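Local structure of heme-binding protein A / AI-2 binding protein A (Helicobacter pylori SS1, 6OFQ) at residues Q67-G71 against T72-E76; A173-L176 against A177-M181; Y191-Y194 against L195-N198. The protein binds peptides such as STSA and probably delivers them from the periplasm to an ABC transporter for uptake. One frame throughout, in Å; residues are numbered along the deposited sequence. Where two conformers were deposited one is given.

Contact 1: Q67-G71 against T72-E76; sequences QFKYG and TTEIE
Glu-76 pairs with Gln-67 between two antiparallel strands, with Glu-76 N to Gln-67 O at 2.8 Å and Gln-67 N to Glu-76 O at 2.9 Å. Gln-67 NE2 also reaches Glu-76 OE2 at 2.9 Å, almost straight at 175°. OE2 is met on its anti side, 33° out of the carboxylate plane. Both side chains have chi1 near +65° and then run extended, which lets amide and carboxylate meet. A water links OE2 to Tyr-70 N. Lys-69 crosses Glu-76 at about a right angle, with Lys-69 CB 3.5 Å from Glu-76 OE1 and beside Thr-72 OG1. Lys-69 N hydrogen-bonds to Glu-74 O, and a water links Lys-69 NZ to Glu-74 OE1. Lys-69 O accepts twice, from Thr-72 N at 3.0 Å and from Thr-72 OG1 at 2.7 Å. Thr-72 OG1 accepts from Glu-74 N at 3.0 Å, an ST turn that begins at Thr-72, where the type II turn 69-72 ends. On the other face, Phe-68 CE1 rests 3.7 Å from Ile-75 CG1. The hairpin joins strand 66-68, at the edge of its antiparallel sheet, to strand 75-85. Ile-75 packs on helix 175-178, and Tyr-70 OH hydrogen-bonds to Val-523 O and Lys-517 N.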
ATOM      1  N   GLN A  67      -2.583  -3.339  15.715  1.00  3.79           N
ATOM      2  CA  GLN A  67      -2.445  -2.164  14.899  1.00  3.56           C
ATOM      3  C   GLN A  67      -1.072  -1.565  15.028  1.00  3.72           C
ATOM      4  O   GLN A  67      -0.318  -1.965  15.944  1.00  3.93           O
ATOM      5  CB  GLN A  67      -3.493  -1.106  15.200  1.00  3.72           C
ATOM      6  CG  GLN A  67      -3.391  -0.528  16.599  1.00  4.17           C
ATOM      7  CD  GLN A  67      -4.579   0.333  16.980  1.00  4.79           C
ATOM      8  OE1 GLN A  67      -5.713   0.112  16.578  1.00  5.48           O
ATOM      9  NE2 GLN A  67      -4.344   1.278  17.870  1.00  5.23           N
ATOM     10  N   PHE A  68      -0.748  -0.535  14.254  1.00  3.73           N
ATOM     11  CA  PHE A  68       0.581   0.121  14.341  1.00  4.38           C
ATOM     12  C   PHE A  68       0.422   1.414  15.102  1.00  4.95           C
ATOM     13  O   PHE A  68      -0.421   2.275  14.776  1.00  5.18           O
ATOM     14  CB  PHE A  68       1.150   0.294  12.935  1.00  4.81           C
ATOM     15  CG  PHE A  68       1.394  -1.043  12.322  1.00  5.55           C
ATOM     16  CD1 PHE A  68       2.523  -1.776  12.693  1.00  5.57           C
ATOM     17  CD2 PHE A  68       0.536  -1.543  11.393  1.00  5.87           C
ATOM     18  CE1 PHE A  68       2.698  -3.052  12.170  1.00  6.91           C
ATOM     19  CE2 PHE A  68       0.713  -2.813  10.878  1.00  6.11           C
ATOM     20  CZ  PHE A  68       1.750  -3.593  11.318  1.00  6.31           C
ATOM     21  N   LYS A  69       1.214   1.606  16.138  1.00  4.84           N
ATOM     22  CA  LYS A  69       1.098   2.830  16.918  1.00  5.65           C
ATOM     23  C   LYS A  69       1.353   4.054  16.004  1.00  4.79           C
ATOM     24  O   LYS A  69       2.292   4.074  15.220  1.00  4.46           O
ATOM     25  CB  LYS A  69       2.166   2.782  18.017  1.00  6.73           C
ATOM     26  CG  LYS A  69       2.294   4.092  18.776  1.00  8.63           C
ATOM     27  CD  LYS A  69       3.183   3.932  19.988  1.00 11.47           C
ATOM     28  CE  LYS A  69       3.420   5.282  20.620  1.00 15.86           C
ATOM     29  NZ  LYS A  69       4.403   5.079  21.726  1.00 19.39           N
ATOM     30  N   TYR A  70       0.424   5.010  15.997  1.00  4.52           N
ATOM     31  CA  TYR A  70       0.490   6.085  15.004  1.00  4.67           C
ATOM     32  C   TYR A  70       1.808   6.804  14.922  1.00  4.47           C
ATOM     33  O   TYR A  70       2.401   7.140  15.961  1.00  5.38           O
ATOM     34  CB  TYR A  70      -0.707   7.038  15.215  1.00  4.66           C
ATOM     35  CG  TYR A  70      -0.813   8.027  14.063  1.00  4.32           C
ATOM     36  CD1 TYR A  70      -1.200   7.572  12.811  1.00  4.22           C
ATOM     37  CD2 TYR A  70      -0.384   9.343  14.143  1.00  4.25           C
ATOM     38  CE1 TYR A  70      -1.180   8.415  11.697  1.00  4.28           C
ATOM     39  CE2 TYR A  70      -0.437  10.186  13.038  1.00  4.54           C
ATOM     40  CZ  TYR A  70      -0.777   9.735  11.786  1.00  4.34           C
ATOM     41  OH  TYR A  70      -0.749  10.538  10.694  1.00  4.40           O
ATOM     42  N   GLY A  71       2.338   6.887  13.706  1.00  4.87           N
ATOM     43  CA  GLY A  71       3.618   7.534  13.480  1.00  4.52           C
ATOM     44  C   GLY A  71       4.806   6.603  13.473  1.00  4.57           C
ATOM     45  O   GLY A  71       5.960   6.998  13.272  1.00  4.90           O
ATOM     46  N   THR A  72       4.501   5.329  13.707  1.00  4.84           N
ATOM     47  CA  THR A  72       5.541   4.304  13.955  1.00  4.51           C
ATOM     48  C   THR A  72       5.249   3.048  13.119  1.00  4.93           C
ATOM     49  O   THR A  72       4.208   2.933  12.452  1.00  4.38           O
ATOM     50  CB  THR A  72       5.672   3.879  15.429  1.00  4.84           C
ATOM     51  OG1 THR A  72       4.695   2.901  15.755  1.00  4.88           O
ATOM     52  CG2 THR A  72       5.633   5.064  16.344  1.00  5.94           C
ATOM     53  N   THR A  73       6.167   2.074  13.235  1.00  5.54           N
ATOM     54  CA  THR A  73       5.979   0.718  12.716  1.00  5.94           C
ATOM     55  C   THR A  73       5.865  -0.324  13.827  1.00  5.51           C
ATOM     56  O   THR A  73       6.019  -1.517  13.576  1.00  6.70           O
ATOM     57  CB  THR A  73       7.107   0.347  11.739  1.00  6.68           C
ATOM     58  OG1 THR A  73       8.323   0.224  12.467  1.00  7.78           O
ATOM     59  CG2 THR A  73       7.234   1.438  10.636  1.00  7.48           C
ATOM     60  N   GLU A  74       5.545   0.135  15.033  1.00  5.19           N
ATOM     61  CA  GLU A  74       5.452  -0.719  16.206  1.00  6.12           C
ATOM     62  C   GLU A  74       4.073  -1.307  16.399  1.00  5.38           C
ATOM     63  O   GLU A  74       3.059  -0.588  16.409  1.00  5.26           O
ATOM     64  CB  GLU A  74       5.767   0.137  17.457  1.00  7.80           C
ATOM     65  CG  GLU A  74       7.164   0.740  17.515  1.00 12.06           C
ATOM     66  CD  GLU A  74       7.328   1.807  18.601  1.00 17.26           C
ATOM     67  OE1 GLU A  74       6.483   1.978  19.516  1.00 20.50           O
ATOM     68  OE2 GLU A  74       8.416   2.398  18.530  1.00 26.30           O
ATOM     69  N   ILE A  75       3.963  -2.611  16.613  1.00  4.99           N
ATOM     70  CA  ILE A  75       2.722  -3.330  16.854  1.00  5.30           C
ATOM     71  C   ILE A  75       2.196  -3.000  18.236  1.00  5.26           C
ATOM     72  O   ILE A  75       2.962  -3.018  19.213  1.00  7.16           O
ATOM     73  CB  ILE A  75       2.906  -4.828  16.651  1.00  5.74           C
ATOM     74  CG1 ILE A  75       3.366  -5.130  15.219  1.00  6.18           C
ATOM     75  CG2 ILE A  75       1.667  -5.610  17.067  1.00  5.72           C
ATOM     76  CD1 ILE A  75       3.806  -6.557  15.032  1.00  6.76           C
ATOM     77  N   GLU A  76       0.896  -2.748  18.345  1.00  4.79           N
ATOM     78  CA  GLU A  76       0.265  -2.557  19.655  1.00  4.99           C
ATOM     79  C   GLU A  76      -1.122  -3.196  19.586  1.00  5.07           C
ATOM     80  O   GLU A  76      -1.630  -3.539  18.499  1.00  4.58           O
ATOM     81  CB  GLU A  76       0.167  -1.074  20.045  1.00  5.49           C
ATOM     82  CG  GLU A  76      -0.776  -0.282  19.126  1.00  5.87           C
ATOM     83  CD  GLU A  76      -0.831   1.206  19.415  1.00  5.95           C
ATOM     84  OE1 GLU A  76      -0.134   1.609  20.377  1.00  8.03           O
ATOM     85  OE2 GLU A  76      -1.625   1.918  18.738  1.00  6.47           O
TER
HETATM   86  O   HOH W   1       6.856   4.805  20.396  1.00 28.61           O
HETATM   87  O   HOH W   2      -1.872   4.486  18.016  1.00  8.24           O

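Contact 2: A173-L176 against A177-M181; sequences APFL and ANLGM
Leu-179 packs against Phe-175, one turn earlier in the chain. Leu-179 CB starts 3.4 Å from Leu-176 O. Leu-179 CG lies 3.3 Å from Phe-175 O. It also stands above the Phe-175 ring, displaced toward the rim. From there the two methyls divide. Leu-179 CD1 meets Phe-175 CE2 at 3.9 Å. Leu-179 CD2 lies over the same ring and comes 3.9 Å from Phe-175 CZ. With chi1 at -168° the Phe-175 ring swings away from its own N, to where Leu-179 can lie over its face. Leu-179 CG stands beside its own backbone N (chi1 -59°), which turns the methyls back toward that ring. The two side chains meet at a slant, and the contact between them is wholly apolar.

The backbone below is held by ordinary helical bonds. Asn-178 N gives to Pro-174 O at 2.9 Å, and Leu-179 N gives to Phe-175 O at 3.2 Å. Leu-179 N also makes a weak bond to Leu-176 O. The amide of Asn-178 folds back over the start of the turn, with Asn-178 OD1 3.8 Å from Pro-174 CB. At the first turn a water bridges Ala-173 O and Ala-177 N. From Asn-178 the chain passes into a type I turn ending at Met-181, closed by Met-181 N to Asn-178 O at 2.9 Å.

Around the pair, Phe-175 meets Tyr-92 and Phe-166 edge-to-face, and Leu-176 and Leu-179 touch Phe-94. The arrangement is that of a one-turn helix with a proline just ahead of it. Its apolar side chains pack on the antiparallel sheet that includes strands 75-85, 91-96 and 163-168, and its chain leaves through a beta turn.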
ATOM      1  N   ALA A 173       7.422 -15.539  10.301  1.00  4.60           N
ATOM      2  CA  ALA A 173       7.907 -14.396  11.053  1.00  5.19           C
ATOM      3  C   ALA A 173       7.036 -13.150  10.874  1.00  5.07           C
ATOM      4  O   ALA A 173       6.758 -12.511  11.877  1.00  5.56           O
ATOM      5  CB  ALA A 173       9.381 -14.101  10.761  1.00  5.36           C
ATOM      6  N   PRO A 174       6.606 -12.830   9.659  1.00  4.94           N
ATOM      7  CA  PRO A 174       5.725 -11.645   9.490  1.00  4.76           C
ATOM      8  C   PRO A 174       4.313 -11.767   9.953  1.00  4.93           C
ATOM      9  O   PRO A 174       3.586 -10.780   9.893  1.00  4.42           O
ATOM     10  CB  PRO A 174       5.719 -11.425   7.969  1.00  5.56           C
ATOM     11  CG  PRO A 174       6.839 -12.242   7.448  1.00  6.56           C
ATOM     12  CD  PRO A 174       7.011 -13.395   8.353  1.00  5.56           C
ATOM     13  N   PHE A 175       3.873 -12.924  10.452  1.00  4.21           N
ATOM     14  CA  PHE A 175       2.424 -13.131  10.646  1.00  4.44           C
ATOM     15  C   PHE A 175       1.803 -12.123  11.589  1.00  4.13           C
ATOM     16  O   PHE A 175       0.723 -11.600  11.284  1.00  4.02           O
ATOM     17  CB  PHE A 175       2.157 -14.581  11.117  1.00  4.69           C
ATOM     18  CG  PHE A 175       0.693 -15.006  11.067  1.00  5.07           C
ATOM     19  CD1 PHE A 175       0.028 -15.139   9.868  1.00  5.76           C
ATOM     20  CD2 PHE A 175      -0.038 -15.095  12.261  1.00  5.69           C
ATOM     21  CE1 PHE A 175      -1.308 -15.514   9.887  1.00  5.68           C
ATOM     22  CE2 PHE A 175      -1.380 -15.444  12.280  1.00  5.74           C
ATOM     23  CZ  PHE A 175      -2.002 -15.616  11.080  1.00  5.77           C
ATOM     24  N   LEU A 176       2.402 -11.832  12.746  1.00  4.12           N
ATOM     25  CA  LEU A 176       1.800 -10.907  13.673  1.00  4.15           C
ATOM     26  C   LEU A 176       1.629  -9.547  13.023  1.00  4.02           C
ATOM     27  O   LEU A 176       0.532  -8.963  13.118  1.00  3.89           O
ATOM     28  CB  LEU A 176       2.602 -10.797  14.960  1.00  4.12           C
ATOM     29  CG  LEU A 176       1.972  -9.949  16.052  1.00  4.21           C
ATOM     30  CD1 LEU A 176       0.707 -10.522  16.613  1.00  5.14           C
ATOM     31  CD2 LEU A 176       3.012  -9.703  17.137  1.00  4.30           C
ATOM     32  N   ALA A 177       2.650  -9.038  12.327  1.00  4.17           N
ATOM     33  CA  ALA A 177       2.549  -7.734  11.678  1.00  4.18           C
ATOM     34  C   ALA A 177       1.532  -7.755  10.529  1.00  4.59           C
ATOM     35  O   ALA A 177       0.745  -6.810  10.340  1.00  4.95           O
ATOM     36  CB  ALA A 177       3.907  -7.360  11.104  1.00  4.09           C
ATOM     37  N   ASN A 178       1.409  -8.896   9.868  1.00  4.40           N
ATOM     38  CA  ASN A 178       0.441  -9.080   8.798  1.00  4.32           C
ATOM     39  C   ASN A 178      -0.986  -8.788   9.294  1.00  4.47           C
ATOM     40  O   ASN A 178      -1.885  -8.254   8.590  1.00  4.53           O
ATOM     41  CB  ASN A 178       0.431 -10.447   8.147  1.00  5.16           C
ATOM     42  CG  ASN A 178       1.663 -10.725   7.344  1.00  5.20           C
ATOM     43  OD1 ASN A 178       2.419  -9.833   6.946  1.00  6.79           O
ATOM     44  ND2 ASN A 178       1.813 -12.013   7.099  1.00  6.97           N
ATOM     45  N   LEU A 179      -1.253  -9.241  10.518  1.00  4.03           N
ATOM     46  CA  LEU A 179      -2.581  -9.105  11.120  1.00  4.73           C
ATOM     47  C   LEU A 179      -2.928  -7.667  11.363  1.00  4.58           C
ATOM     48  O   LEU A 179      -4.088  -7.373  11.685  1.00  5.20           O
ATOM     49  CB  LEU A 179      -2.697  -9.892  12.456  1.00  5.56           C
ATOM     50  CG  LEU A 179      -2.427 -11.374  12.272  1.00  8.14           C
ATOM     51  CD1 LEU A 179      -2.553 -11.990  13.681  1.00 10.03           C
ATOM     52  CD2 LEU A 179      -3.406 -11.968  11.324  1.00  8.65           C
ATOM     53  N   GLY A 180      -2.015  -6.700  11.242  1.00  3.54           N
ATOM     54  CA  GLY A 180      -2.271  -5.262  11.278  1.00  3.75           C
ATOM     55  C   GLY A 180      -2.560  -4.687   9.932  1.00  3.68           C
ATOM     56  O   GLY A 180      -2.848  -3.487   9.882  1.00  4.57           O
ATOM     57  N   MET A 181      -2.500  -5.460   8.862  1.00  3.14           N
ATOM     58  CA  MET A 181      -2.674  -4.928   7.497  1.00  3.40           C
ATOM     59  C   MET A 181      -4.162  -4.719   7.163  1.00  3.77           C
ATOM     60  O   MET A 181      -5.001  -5.519   7.578  1.00  3.93           O
ATOM     61  CB  MET A 181      -1.981  -5.802   6.482  1.00  3.53           C
ATOM     62  CG  MET A 181      -0.483  -5.787   6.654  1.00  4.02           C
ATOM     63  SD  MET A 181       0.429  -6.907   5.598  1.00  4.92           S
ATOM     64  CE  MET A 181      -0.109  -6.353   3.974  1.00  4.75           C
TER
HETATM   65  O   HOH W   3       5.572 -10.013  12.550  1.00  7.88           O

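Contact 3: Y191-Y194 against L195-N198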
ATOM      1  N   TYR A 191     -23.936  -7.458   9.837  1.00  7.70           N
ATOM      2  CA  TYR A 191     -24.231  -6.598   8.690  1.00  7.78           C
ATOM      3  C   TYR A 191     -24.202  -7.366   7.364  1.00  7.72           C
ATOM      4  O   TYR A 191     -25.074  -7.273   6.487  1.00  7.50           O
ATOM      5  CB  TYR A 191     -23.298  -5.374   8.674  1.00  8.27           C
ATOM      6  CG  TYR A 191     -23.488  -4.433   7.494  1.00  8.03           C
ATOM      7  CD1 TYR A 191     -24.720  -3.840   7.263  1.00  7.88           C
ATOM      8  CD2 TYR A 191     -22.439  -4.045   6.668  1.00  8.57           C
ATOM      9  CE1 TYR A 191     -24.935  -2.953   6.250  1.00  8.02           C
ATOM     10  CE2 TYR A 191     -22.613  -3.103   5.680  1.00  8.39           C
ATOM     11  CZ  TYR A 191     -23.863  -2.559   5.463  1.00  8.72           C
ATOM     12  OH  TYR A 191     -24.063  -1.636   4.451  1.00  8.32           O
ATOM     13  N   ALA A 192     -23.178  -8.200   7.161  1.00  7.30           N
ATOM     14  CA  ALA A 192     -23.089  -9.051   5.991  1.00  7.53           C
ATOM     15  C   ALA A 192     -24.311  -9.988   5.844  1.00  7.48           C
ATOM     16  O   ALA A 192     -24.784 -10.102   4.723  1.00  8.37           O
ATOM     17  CB  ALA A 192     -21.809  -9.909   6.085  1.00  7.87           C
ATOM     18  N   ASP A 193     -24.743 -10.559   6.967  1.00  8.62           N
ATOM     19  CA  ASP A 193     -25.905 -11.463   6.904  1.00  9.56           C
ATOM     20  C   ASP A 193     -27.153 -10.652   6.502  1.00 10.11           C
ATOM     21  O   ASP A 193     -27.945 -11.128   5.673  1.00 11.45           O
ATOM     22  CB  ASP A 193     -26.130 -12.125   8.249  1.00  9.83           C
ATOM     23  CG  ASP A 193     -25.136 -13.208   8.573  1.00 10.95           C
ATOM     24  OD1 ASP A 193     -24.477 -13.681   7.610  1.00 12.77           O
ATOM     25  OD2 ASP A 193     -25.217 -13.513   9.776  1.00 14.09           O
ATOM     26  N   TYR A 194     -27.307  -9.473   7.100  1.00 10.34           N
ATOM     27  CA  TYR A 194     -28.440  -8.542   6.782  1.00 10.34           C
ATOM     28  C   TYR A 194     -28.479  -8.228   5.318  1.00  9.78           C
ATOM     29  O   TYR A 194     -29.489  -8.285   4.620  1.00 10.36           O
ATOM     30  CB  TYR A 194     -28.398  -7.300   7.608  1.00 10.43           C
ATOM     31  CG  TYR A 194     -29.144  -6.094   7.111  1.00 13.65           C
ATOM     32  CD1 TYR A 194     -30.434  -5.831   7.586  1.00 19.50           C
ATOM     33  CD2 TYR A 194     -28.473  -5.111   6.403  1.00 13.84           C
ATOM     34  CE1 TYR A 194     -31.133  -4.717   7.148  1.00 20.86           C
ATOM     35  CE2 TYR A 194     -29.158  -3.979   5.986  1.00 17.00           C
ATOM     36  CZ  TYR A 194     -30.483  -3.792   6.345  1.00 21.26           C
ATOM     37  OH  TYR A 194     -31.158  -2.666   5.897  1.00 22.43           O
ATOM     38  N   LEU A 195     -27.355  -7.831   4.718  1.00  8.71           N
ATOM     39  CA  LEU A 195     -27.264  -7.572   3.258  1.00  9.58           C
ATOM     40  C   LEU A 195     -27.531  -8.778   2.364  1.00  9.99           C
ATOM     41  O   LEU A 195     -28.139  -8.718   1.307  1.00 10.90           O
ATOM     42  CB  LEU A 195     -25.893  -6.971   2.838  1.00  9.83           C
ATOM     43  CG  LEU A 195     -25.523  -5.650   3.463  1.00  9.14           C
ATOM     44  CD1 LEU A 195     -24.094  -5.306   3.034  1.00  8.67           C
ATOM     45  CD2 LEU A 195     -26.461  -4.559   3.023  1.00  9.96           C
ATOM     46  N   GLU A 196     -27.078  -9.919   2.838  1.00 10.21           N
ATOM     47  CA  GLU A 196     -27.364 -11.162   2.149  1.00 12.95           C
ATOM     48  C   GLU A 196     -28.879 -11.395   2.119  1.00 13.76           C
ATOM     49  O   GLU A 196     -29.337 -11.663   1.011  1.00 16.96           O
ATOM     50  CB  GLU A 196     -26.645 -12.355   2.760  1.00 15.73           C
ATOM     51  CG  GLU A 196     -26.804 -13.621   1.912  1.00 18.70           C
ATOM     52  CD  GLU A 196     -25.795 -14.669   2.342  1.00 21.20           C
ATOM     53  OE1 GLU A 196     -25.525 -14.767   3.554  1.00 22.03           O
ATOM     54  OE2 GLU A 196     -25.198 -15.302   1.441  1.00 31.63           O
ATOM     55  N   GLN A 197     -29.566 -11.242   3.258  0.50 12.98           N
ATOM     56  CA  GLN A 197     -31.029 -11.507   3.359  0.50 14.36           C
ATOM     57  C   GLN A 197     -31.741 -10.560   2.375  0.50 16.71           C
ATOM     58  O   GLN A 197     -32.640 -10.940   1.600  0.50 15.73           O
ATOM     59  CB  GLN A 197     -31.531 -11.387   4.805  0.50 13.40           C
ATOM     60  CG  GLN A 197     -30.802 -12.162   5.910  0.50 13.46           C
ATOM     61  CD  GLN A 197     -30.720 -13.659   5.659  0.50 14.48           C
ATOM     62  OE1 GLN A 197     -29.673 -14.248   5.384  0.50 18.41           O
ATOM     63  NE2 GLN A 197     -31.847 -14.304   5.834  0.50 11.87           N
ATOM     64  N   ASN A 198     -31.298  -9.312   2.335  1.00 17.58           N
ATOM     65  CA  ASN A 198     -31.844  -8.342   1.383  1.00 18.79           C
ATOM     66  C   ASN A 198     -31.359  -8.284  -0.024  1.00 18.84           C
ATOM     67  O   ASN A 198     -31.808  -7.431  -0.826  1.00 24.63           O
ATOM     68  CB  ASN A 198     -31.702  -6.982   2.002  1.00 22.81           C
ATOM     69  CG  ASN A 198     -32.694  -6.871   3.097  1.00 24.23           C
ATOM     70  OD1 ASN A 198     -33.870  -6.657   2.812  1.00 32.74           O
ATOM     71  ND2 ASN A 198     -32.318  -7.335   4.258  1.00 30.31           N
TER
HETATM   72  O   HOH W   4     -23.556 -13.518   5.274  1.00 20.24           O
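The last turns of helix 189-197 hold this contact, which includes a carbonyl oxygen that accepts two hydrogen bonds at the C-terminal end of the helix. Tyr-194 O accepts from Asn-198 N at 3.1 Å and from Asn-198 ND2 at 3.0 Å. The two donors come from opposite faces of the carbonyl plane. The bond from ND2 is nearly straight, and the oxygen lies in the plane of the Asn-198 amide. Asn-198 CG stands beside its own backbone N (chi1 -72°), which turns the amide back toward the helix. The same ND2 sits over one face of the Tyr-194 ring, displaced toward the rim, with ring and amide planes 46° apart.

Further back, Leu-195 lies over one face of the Tyr-191 ring. Leu-195 CD1 is 3.9 Å from the centroid of the Tyr-191 ring and 22° off the normal, a CH-pi contact. Leu-195 CD2 touches the rim at Tyr-191 CE1 and also lies 4.0 Å from Tyr-194 CD2, so this methyl is shared between the two tyrosines. Trp-108 meets both rings, and Tyr-191 OH hydrogen-bonds to Lys-207 O.

On another side of the helix, Asp-193 OD1 and Glu-196 OE1 bring like charges within 4.3 Å. A water donates to both oxygens and probably eases the repulsion. Asp-193 OD1 also forms a salt bridge with Lys-189, one turn earlier. The backbone bonds, such as Leu-195 N to Tyr-191 O at 2.9 Å, are regular. This is an amphipathic helix, with Tyr-191 and Leu-195 buried and Glu-196 exposed. Asn-198, the first residue to leave it, holds Tyr-194 O with both backbone N and side-chain amide.

Contacts 1 and 2 belong together, with centres about 12 Å apart. The hairpin of contact 1 packs on the short helix of contact 2, where Ile-75 CD1 lies 3.9 Å from Leu-176 CD2 and Phe-68 CZ lies 3.5 Å from Ala-177 O. Contact 3 stands apart. Its nearest atoms are about 17 Å from contact 2 and about 20 Å from contact 1. Contact 1 is a surface hairpin, and polar bonds dominate it. Contact 2 is partly buried, with apolar side chains packed together above a backbone held by helical hydrogen bonds. Contact 3, also partly buried, has a side where Tyr-191 and Leu-195 are buried and a charged, solvated one. It lies farther from the centre of the chain.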